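PDB 5XOX: tRNA(His) guanylyltransferase from Saccharomyces cerevisiae, which adds a single guanosine to the 5' end of tRNA(His) in the 3'-5' direction, opposite to that of ordinary polymerases, using GTP, ATP and magnesium. Local coordinates for residues V62-G74 and F209-I221. Sequence-based numbering, arbitrary orientation.
Sequences VLKYKNDIILAFG and FKKGSLVTRKGEI
A72 and V215 pair at the middle of two antiparallel strands, 71-74 and 213-216, exchanging backbone bonds in both directions; A72 N to V215 O, at 2.9 Å, is nearly straight (173°). One hydrogen-bonded pair further, G74 and S213 repeat the exchange. On the face carrying A72 and V215 the packing is close: V215 CG1 reaches V62 CG2 at 3.9 Å, tying the end of helix 48-64 to the sheet, while Y79 of the adjoining strand touches both A72 and V215. S213 OG, on this face too, bonds to N55 of the same helix. The other face holds L71, F73 and L214. With CG anti to the backbone N (chi1 173°), the F73 ring runs along the partner strand, its CE1 lying 3.8 Å from G212 CA, and helix 140-171 packs against it; L71 CD1 meets L214 CD1 at 3.7 Å.

Past the A72-V215 pair the strands give way to a looser, more exposed end near K66, N67 and K218. There R217 reaches across, its chain bent at chi3 (101°), and grips I69 O side-on with NE (3.1 Å) and NH2 (3.3 Å), both bonds well bent. Through the backbone ladder, strand 213-216 joins the C-terminal region to strand 69-74, which continues toward D77 of the catalytic magnesium site, extending the antiparallel sheet of the polymerase-like palm characteristic of Thg1 enzymes.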
loop_
_atom_site.group_PDB
_atom_site.type_symbol
_atom_site.label_atom_id
_atom_site.label_comp_id
_atom_site.label_asym_id
_atom_site.label_seq_id
_atom_site.Cartn_x
_atom_site.Cartn_y
_atom_site.Cartn_z
ATOM N N VAL A 62 0.608 -27.635 -4.617
ATOM C CA VAL A 62 -0.484 -27.830 -3.667
ATOM C C VAL A 62 -0.045 -28.882 -2.664
ATOM O O VAL A 62 -0.353 -28.802 -1.482
ATOM C CB VAL A 62 -1.830 -28.229 -4.374
ATOM C CG1 VAL A 62 -2.134 -27.304 -5.523
ATOM C CG2 VAL A 62 -1.822 -29.656 -4.862
ATOM N N LEU A 63 0.695 -29.867 -3.159
ATOM C CA LEU A 63 1.297 -30.899 -2.341
ATOM C C LEU A 63 2.101 -30.236 -1.221
ATOM O O LEU A 63 1.884 -30.533 -0.047
ATOM C CB LEU A 63 2.175 -31.807 -3.218
ATOM C CG LEU A 63 3.331 -32.642 -2.637
ATOM C CD1 LEU A 63 4.669 -31.863 -2.309
ATOM C CD2 LEU A 63 2.817 -33.476 -1.452
ATOM N N LYS A 64 2.997 -29.321 -1.608
ATOM C CA LYS A 64 3.915 -28.628 -0.702
ATOM C C LYS A 64 3.186 -27.914 0.426
ATOM O O LYS A 64 3.452 -28.176 1.595
ATOM C CB LYS A 64 4.783 -27.633 -1.478
ATOM C CG LYS A 64 5.766 -26.889 -0.609
ATOM C CD LYS A 64 6.880 -27.801 -0.108
ATOM C CE LYS A 64 7.875 -27.047 0.772
ATOM N NZ LYS A 64 9.062 -27.869 1.061
ATOM N N TYR A 65 2.273 -27.015 0.091
ATOM C CA TYR A 65 1.337 -26.506 1.096
ATOM C C TYR A 65 -0.002 -27.169 0.931
ATOM O O TYR A 65 -0.876 -26.648 0.239
ATOM C CB TYR A 65 1.158 -24.999 0.928
ATOM C CG TYR A 65 2.377 -24.340 0.339
ATOM C CD1 TYR A 65 3.518 -24.149 1.107
ATOM C CD2 TYR A 65 2.454 -24.067 -1.020
ATOM C CE1 TYR A 65 4.645 -23.577 0.581
ATOM C CE2 TYR A 65 3.594 -23.521 -1.570
ATOM C CZ TYR A 65 4.685 -23.277 -0.763
ATOM O OH TYR A 65 5.820 -22.723 -1.311
ATOM N N LYS A 66 -0.204 -28.241 1.680
ATOM C CA LYS A 66 -1.413 -29.044 1.590
ATOM C C LYS A 66 -2.426 -28.430 2.533
ATOM O O LYS A 66 -3.625 -28.609 2.374
ATOM C CB LYS A 66 -1.094 -30.511 1.937
ATOM C CG LYS A 66 -2.236 -31.531 2.032
ATOM C CD LYS A 66 -1.666 -32.810 2.731
ATOM C CE LYS A 66 -2.542 -34.086 2.653
ATOM N NZ LYS A 66 -1.864 -35.279 3.284
ATOM N N ASN A 67 -1.927 -27.636 3.478
ATOM C CA ASN A 67 -2.756 -27.128 4.565
ATOM C C ASN A 67 -3.572 -25.920 4.158
ATOM O O ASN A 67 -4.721 -25.782 4.570
ATOM C CB ASN A 67 -1.909 -26.751 5.789
ATOM C CG ASN A 67 -1.215 -27.936 6.409
ATOM O OD1 ASN A 67 -1.781 -29.026 6.487
ATOM N ND2 ASN A 67 0.002 -27.717 6.905
ATOM N N ASP A 68 -2.966 -25.012 3.403
ATOM C CA ASP A 68 -3.590 -23.717 3.180
ATOM C C ASP A 68 -4.323 -23.557 1.820
ATOM O O ASP A 68 -4.968 -22.517 1.574
ATOM C CB ASP A 68 -2.518 -22.644 3.383
ATOM C CG ASP A 68 -1.760 -22.814 4.722
ATOM O OD1 ASP A 68 -2.250 -22.321 5.763
ATOM O OD2 ASP A 68 -0.685 -23.460 4.743
ATOM N N ILE A 69 -4.274 -24.591 0.968
ATOM C CA ILE A 69 -4.865 -24.508 -0.377
ATOM C C ILE A 69 -6.222 -25.226 -0.384
ATOM O O ILE A 69 -6.323 -26.354 0.098
ATOM C CB ILE A 69 -3.917 -25.102 -1.446
ATOM C CG1 ILE A 69 -2.580 -24.382 -1.399
ATOM C CG2 ILE A 69 -4.463 -24.858 -2.824
ATOM C CD1 ILE A 69 -1.696 -24.578 -2.599
ATOM N N ILE A 70 -7.265 -24.553 -0.873
ATOM C CA ILE A 70 -8.543 -25.188 -1.175
ATOM C C ILE A 70 -8.362 -26.017 -2.430
ATOM O O ILE A 70 -8.724 -27.202 -2.481
ATOM C CB ILE A 70 -9.663 -24.148 -1.391
ATOM C CG1 ILE A 70 -9.641 -23.095 -0.298
ATOM C CG2 ILE A 70 -11.025 -24.800 -1.423
ATOM C CD1 ILE A 70 -9.306 -21.727 -0.814
ATOM N N LEU A 71 -7.792 -25.362 -3.445
ATOM C CA LEU A 71 -7.530 -25.963 -4.754
ATOM C C LEU A 71 -6.821 -25.005 -5.692
ATOM O O LEU A 71 -6.623 -23.834 -5.364
ATOM C CB LEU A 71 -8.834 -26.441 -5.397
ATOM C CG LEU A 71 -9.724 -25.258 -5.723
ATOM C CD1 LEU A 71 -9.723 -24.910 -7.195
ATOM C CD2 LEU A 71 -11.100 -25.552 -5.206
ATOM N N ALA A 72 -6.457 -25.528 -6.862
ATOM C CA ALA A 72 -5.763 -24.770 -7.890
ATOM C C ALA A 72 -6.415 -25.011 -9.222
ATOM O O ALA A 72 -6.896 -26.111 -9.454
ATOM C CB ALA A 72 -4.339 -25.165 -7.950
ATOM N N PHE A 73 -6.432 -23.998 -10.096
ATOM C CA PHE A 73 -6.944 -24.164 -11.453
ATOM C C PHE A 73 -6.036 -23.543 -12.523
ATOM O O PHE A 73 -5.897 -22.317 -12.599
ATOM C CB PHE A 73 -8.324 -23.542 -11.552
ATOM C CG PHE A 73 -8.862 -23.524 -12.923
ATOM C CD1 PHE A 73 -9.445 -24.668 -13.449
ATOM C CD2 PHE A 73 -8.769 -22.394 -13.714
ATOM C CE1 PHE A 73 -9.950 -24.675 -14.738
ATOM C CE2 PHE A 73 -9.276 -22.396 -15.021
ATOM C CZ PHE A 73 -9.866 -23.538 -15.528
ATOM N N GLY A 74 -5.449 -24.399 -13.360
ATOM C CA GLY A 74 -4.658 -23.976 -14.513
ATOM C C GLY A 74 -5.337 -23.958 -15.887
ATOM O O GLY A 74 -6.284 -24.722 -16.157
ATOM N N PHE A 209 -8.639 -29.772 -22.528
ATOM C CA PHE A 209 -8.498 -28.557 -23.294
ATOM C C PHE A 209 -9.726 -27.665 -23.079
ATOM O O PHE A 209 -9.595 -26.463 -22.888
ATOM C CB PHE A 209 -8.363 -28.847 -24.767
ATOM C CG PHE A 209 -7.111 -29.550 -25.133
ATOM C CD1 PHE A 209 -5.989 -29.447 -24.363
ATOM C CD2 PHE A 209 -7.024 -30.226 -26.328
ATOM C CE1 PHE A 209 -4.824 -30.088 -24.738
ATOM C CE2 PHE A 209 -5.862 -30.846 -26.710
ATOM C CZ PHE A 209 -4.764 -30.781 -25.918
ATOM N N LYS A 210 -10.918 -28.267 -23.142
ATOM C CA LYS A 210 -12.187 -27.535 -23.081
ATOM C C LYS A 210 -12.461 -26.990 -21.675
ATOM O O LYS A 210 -12.678 -25.793 -21.499
ATOM C CB LYS A 210 -13.384 -28.439 -23.483
ATOM C CG LYS A 210 -13.349 -29.131 -24.845
ATOM C CD LYS A 210 -14.500 -30.177 -25.041
ATOM C CE LYS A 210 -15.901 -29.635 -24.722
ATOM N NZ LYS A 210 -16.952 -30.703 -24.798
ATOM N N LYS A 211 -12.492 -27.887 -20.686
ATOM C CA LYS A 211 -13.047 -27.572 -19.366
ATOM C C LYS A 211 -11.915 -27.186 -18.350
ATOM O O LYS A 211 -12.166 -27.100 -17.150
ATOM C CB LYS A 211 -13.951 -28.744 -18.861
ATOM C CG LYS A 211 -14.984 -29.287 -19.934
ATOM C CD LYS A 211 -16.497 -29.342 -19.539
ATOM C CE LYS A 211 -17.430 -30.017 -20.651
ATOM N NZ LYS A 211 -18.971 -30.004 -20.493
ATOM N N GLY A 212 -10.670 -27.013 -18.817
ATOM C CA GLY A 212 -9.581 -26.560 -17.966
ATOM C C GLY A 212 -9.057 -27.595 -16.976
ATOM O O GLY A 212 -9.690 -28.632 -16.757
ATOM N N SER A 213 -7.913 -27.308 -16.343
ATOM C CA SER A 213 -7.283 -28.304 -15.461
ATOM C C SER A 213 -7.363 -27.967 -13.958
ATOM O O SER A 213 -6.689 -27.054 -13.458
ATOM C CB SER A 213 -5.821 -28.508 -15.870
ATOM O OG SER A 213 -5.725 -29.402 -16.955
ATOM N N LEU A 214 -8.168 -28.739 -13.234
ATOM C CA LEU A 214 -8.433 -28.446 -11.827
ATOM C C LEU A 214 -7.788 -29.400 -10.799
ATOM O O LEU A 214 -8.131 -30.581 -10.709
ATOM C CB LEU A 214 -9.927 -28.442 -11.582
ATOM C CG LEU A 214 -10.153 -28.111 -10.109
ATOM C CD1 LEU A 214 -11.038 -26.900 -9.988
ATOM C CD2 LEU A 214 -10.681 -29.285 -9.275
ATOM N N VAL A 215 -6.891 -28.864 -9.987
ATOM C CA VAL A 215 -6.306 -29.638 -8.929
ATOM C C VAL A 215 -7.050 -29.409 -7.649
ATOM O O VAL A 215 -7.120 -28.285 -7.162
ATOM C CB VAL A 215 -4.866 -29.292 -8.768
ATOM C CG1 VAL A 215 -4.171 -30.306 -7.883
ATOM C CG2 VAL A 215 -4.248 -29.265 -10.102
ATOM N N THR A 216 -7.622 -30.470 -7.099
ATOM C CA THR A 216 -8.158 -30.331 -5.768
ATOM C C THR A 216 -6.946 -30.682 -4.946
ATOM O O THR A 216 -5.895 -30.937 -5.531
ATOM C CB THR A 216 -9.338 -31.255 -5.479
ATOM O OG1 THR A 216 -9.658 -31.163 -4.088
ATOM C CG2 THR A 216 -8.977 -32.705 -5.805
ATOM N N ARG A 217 -7.055 -30.715 -3.619
ATOM C CA ARG A 217 -5.945 -31.220 -2.822
ATOM C C ARG A 217 -5.621 -32.600 -3.400
ATOM O O ARG A 217 -6.542 -33.310 -3.825
ATOM C CB ARG A 217 -6.323 -31.337 -1.360
ATOM C CG ARG A 217 -7.398 -30.362 -0.921
ATOM C CD ARG A 217 -7.532 -30.379 0.593
ATOM N NE ARG A 217 -6.847 -29.243 1.199
ATOM C CZ ARG A 217 -6.769 -29.017 2.507
ATOM N NH1 ARG A 217 -7.299 -29.873 3.373
ATOM N NH2 ARG A 217 -6.135 -27.941 2.953
ATOM N N LYS A 218 -4.332 -32.952 -3.439
ATOM C CA LYS A 218 -3.760 -34.133 -4.152
ATOM C C LYS A 218 -4.107 -34.339 -5.685
ATOM O O LYS A 218 -3.767 -33.500 -6.531
ATOM C CB LYS A 218 -4.049 -35.420 -3.327
ATOM C CG LYS A 218 -5.492 -35.849 -3.031
ATOM C CD LYS A 218 -6.045 -35.268 -1.698
ATOM C CE LYS A 218 -7.563 -35.473 -1.605
ATOM N NZ LYS A 218 -8.269 -34.777 -0.487
ATOM N N GLY A 219 -4.698 -35.471 -6.054
ATOM C CA GLY A 219 -5.025 -35.753 -7.448
ATOM C C GLY A 219 -6.082 -34.830 -8.017
ATOM O O GLY A 219 -6.927 -34.320 -7.299
ATOM N N GLU A 220 -6.046 -34.645 -9.327
ATOM C CA GLU A 220 -6.734 -33.541 -10.010
ATOM C C GLU A 220 -7.589 -33.927 -11.244
ATOM O O GLU A 220 -7.273 -34.885 -11.945
ATOM C CB GLU A 220 -5.689 -32.528 -10.454
ATOM C CG GLU A 220 -4.544 -33.206 -11.168
ATOM C CD GLU A 220 -4.760 -33.215 -12.655
ATOM O OE1 GLU A 220 -3.810 -33.603 -13.372
ATOM O OE2 GLU A 220 -5.896 -32.862 -13.079
ATOM N N ILE A 221 -8.606 -33.113 -11.547
ATOM C CA ILE A 221 -9.751 -33.502 -12.384
ATOM C C ILE A 221 -10.082 -32.397 -13.410
ATOM O O ILE A 221 -9.610 -31.277 -13.244
ATOM C CB ILE A 221 -10.985 -33.883 -11.447
ATOM C CG1 ILE A 221 -11.255 -32.834 -10.348
ATOM C CG2 ILE A 221 -10.777 -35.254 -10.772
ATOM C CD1 ILE A 221 -12.237 -33.287 -9.233
#